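Local coordinates for protein translation initiation inhibitor (Streptococcus pyogenes, PDB 2EWC) that is of unknown function but belongs to the highly conserved YjgF family and may inhibit translation initiation, at the interface of chains A and B. Sequence-based numbering; all coordinates share one arbitrary frame. Chains: chain A/B, conserved hypothetical protein.

The interface of chains A and B. Residues chain A 29, 67, 69, 115; chain B 65, 67, 94-95.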
loop_
_atom_site.group_PDB
_atom_site.type_symbol
_atom_site.label_atom_id
_atom_site.label_comp_id
_atom_site.label_asym_id
_atom_site.label_seq_id
_atom_site.Cartn_x
_atom_site.Cartn_y
_atom_site.Cartn_z
ATOM N N TYR A 29 -20.206 -7.540 -12.404
ATOM C CA TYR A 29 -19.787 -6.382 -11.603
ATOM C C TYR A 29 -18.273 -6.443 -11.308
ATOM O O TYR A 29 -17.729 -7.509 -11.043
ATOM C CB TYR A 29 -20.602 -6.218 -10.307
ATOM C CG TYR A 29 -20.371 -7.307 -9.282
ATOM C CD1 TYR A 29 -19.365 -7.193 -8.324
ATOM C CD2 TYR A 29 -21.155 -8.460 -9.280
ATOM C CE1 TYR A 29 -19.152 -8.209 -7.375
ATOM C CE2 TYR A 29 -20.951 -9.477 -8.349
ATOM C CZ TYR A 29 -19.954 -9.351 -7.407
ATOM O OH TYR A 29 -19.753 -10.375 -6.490
ATOM N N ASP A 67 -22.762 0.250 -16.436
ATOM C CA ASP A 67 -23.639 0.648 -15.307
ATOM C C ASP A 67 -22.777 0.871 -14.072
ATOM O O ASP A 67 -22.032 -0.023 -13.680
ATOM C CB ASP A 67 -24.664 -0.432 -15.002
ATOM C CG ASP A 67 -25.734 -0.553 -16.085
ATOM O OD1 ASP A 67 -26.081 0.481 -16.705
ATOM O OD2 ASP A 67 -26.239 -1.682 -16.321
ATOM N N LEU A 69 -22.465 1.716 -10.023
ATOM C CA LEU A 69 -23.173 1.528 -8.767
ATOM C C LEU A 69 -22.420 2.243 -7.645
ATOM O O LEU A 69 -21.233 1.945 -7.350
ATOM C CB LEU A 69 -23.246 0.033 -8.466
ATOM C CG LEU A 69 -24.453 -0.754 -9.022
ATOM C CD1 LEU A 69 -25.029 -0.325 -10.367
ATOM C CD2 LEU A 69 -24.143 -2.249 -8.994
ATOM N N ASP A 115 -20.291 -2.491 -13.927
ATOM C CA ASP A 115 -20.387 -3.574 -14.882
ATOM C C ASP A 115 -20.495 -2.952 -16.279
ATOM O O ASP A 115 -20.451 -1.731 -16.423
ATOM C CB ASP A 115 -21.542 -4.546 -14.560
ATOM C CG ASP A 115 -22.897 -4.066 -15.070
ATOM O OD1 ASP A 115 -23.008 -2.897 -15.530
ATOM O OD2 ASP A 115 -23.876 -4.858 -15.036
ATOM N N GLN B 65 -26.268 -12.446 -19.238
ATOM C CA GLN B 65 -26.206 -11.334 -18.273
ATOM C C GLN B 65 -27.532 -11.222 -17.542
ATOM O O GLN B 65 -28.577 -11.431 -18.138
ATOM C CB GLN B 65 -25.839 -9.994 -18.962
ATOM C CG GLN B 65 -25.346 -8.912 -17.997
ATOM C CD GLN B 65 -26.494 -8.146 -17.344
ATOM O OE1 GLN B 65 -27.591 -8.092 -17.893
ATOM N NE2 GLN B 65 -26.242 -7.549 -16.164
ATOM N N ASP B 67 -29.597 -8.902 -14.337
ATOM C CA ASP B 67 -29.662 -7.865 -13.307
ATOM C C ASP B 67 -30.633 -8.370 -12.240
ATOM O O ASP B 67 -31.743 -8.762 -12.579
ATOM C CB ASP B 67 -30.162 -6.541 -13.897
ATOM C CG ASP B 67 -29.074 -5.774 -14.616
ATOM O OD1 ASP B 67 -27.903 -6.194 -14.549
ATOM O OD2 ASP B 67 -29.371 -4.734 -15.249
ATOM N N ARG B 94 -23.306 -10.935 -13.839
ATOM C CA ARG B 94 -24.432 -10.285 -13.186
ATOM C C ARG B 94 -24.076 -9.027 -12.416
ATOM O O ARG B 94 -22.901 -8.709 -12.196
ATOM C CB ARG B 94 -25.190 -11.263 -12.269
ATOM C CG ARG B 94 -24.620 -11.345 -10.893
ATOM C CD ARG B 94 -25.554 -12.043 -9.909
ATOM N NE ARG B 94 -25.189 -13.450 -9.799
ATOM C CZ ARG B 94 -24.482 -13.989 -8.806
ATOM N NH1 ARG B 94 -24.054 -13.269 -7.774
ATOM N NH2 ARG B 94 -24.215 -15.278 -8.851
ATOM N N LYS B 95 -25.118 -8.325 -11.999
ATOM C CA LYS B 95 -24.998 -7.354 -10.931
ATOM C C LYS B 95 -26.275 -7.409 -10.096
ATOM O O LYS B 95 -27.315 -7.870 -10.583
ATOM C CB LYS B 95 -24.748 -5.945 -11.492
ATOM C CG LYS B 95 -25.866 -5.359 -12.268
ATOM C CD LYS B 95 -25.656 -3.826 -12.335
ATOM C CE LYS B 95 -26.640 -3.151 -13.268
ATOM N NZ LYS B 95 -26.457 -3.699 -14.653
HETATM O O HOH W 1 -23.618 -7.504 -15.341
#
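B:Lys95 reaches from strand 93-98 of chain B to A:Asp67 and A:Asp115, setting its ammonium among three carboxylates. NZ lies 2.6 Å from OD2 of A:Asp67 and 2.9 Å from OD2 of A:Asp115, both salt bridges with hydrogen bonds. The two oxygens are approached differently, A:Asp67 from the anti side, 21° out of its carboxylate plane, and A:Asp115 from the syn side. The third carboxylate comes from the lysine's own chain: OD1 of B:Asp67 stands 2.9 Å from NZ. The lysine chain is extended until a final bend (chi4 -61°) swings NZ in among the acids. Its side chain crosses those of A:Asp67 and A:Asp115 at about a right angle. Packing is tightest here: chain A hides 79 Å² of B:Lys95, more than of any other residue in the patch. The ammonium probably offsets the repulsion between the carboxylates, which stand close without touching (OD2 of A:Asp115 and OD1 of B:Asp67 are 4.3 Å apart).

B:Gln65 helps orient B:Asp67 from the second shell, NE2 donating to OD1 (2.7 Å) from the face opposite NZ. A long, bent bond (3.3 Å) from the A:Asp67 backbone N also reaches OD1 of A:Asp115. The looser side is water-mediated: water 1 links OD2 of A:Asp115 to NE2 of B:Gln65. A:Leu69 adds a small apolar flank, CD2 lying 4.0 Å from CD of B:Lys95. Nearby, A:Tyr29 N donates to B:Arg94 O, joining the backbones. This interfacial charge cluster probably helps hold neighbouring subunits together in the trimer typical of the family, and may line the cleft between them.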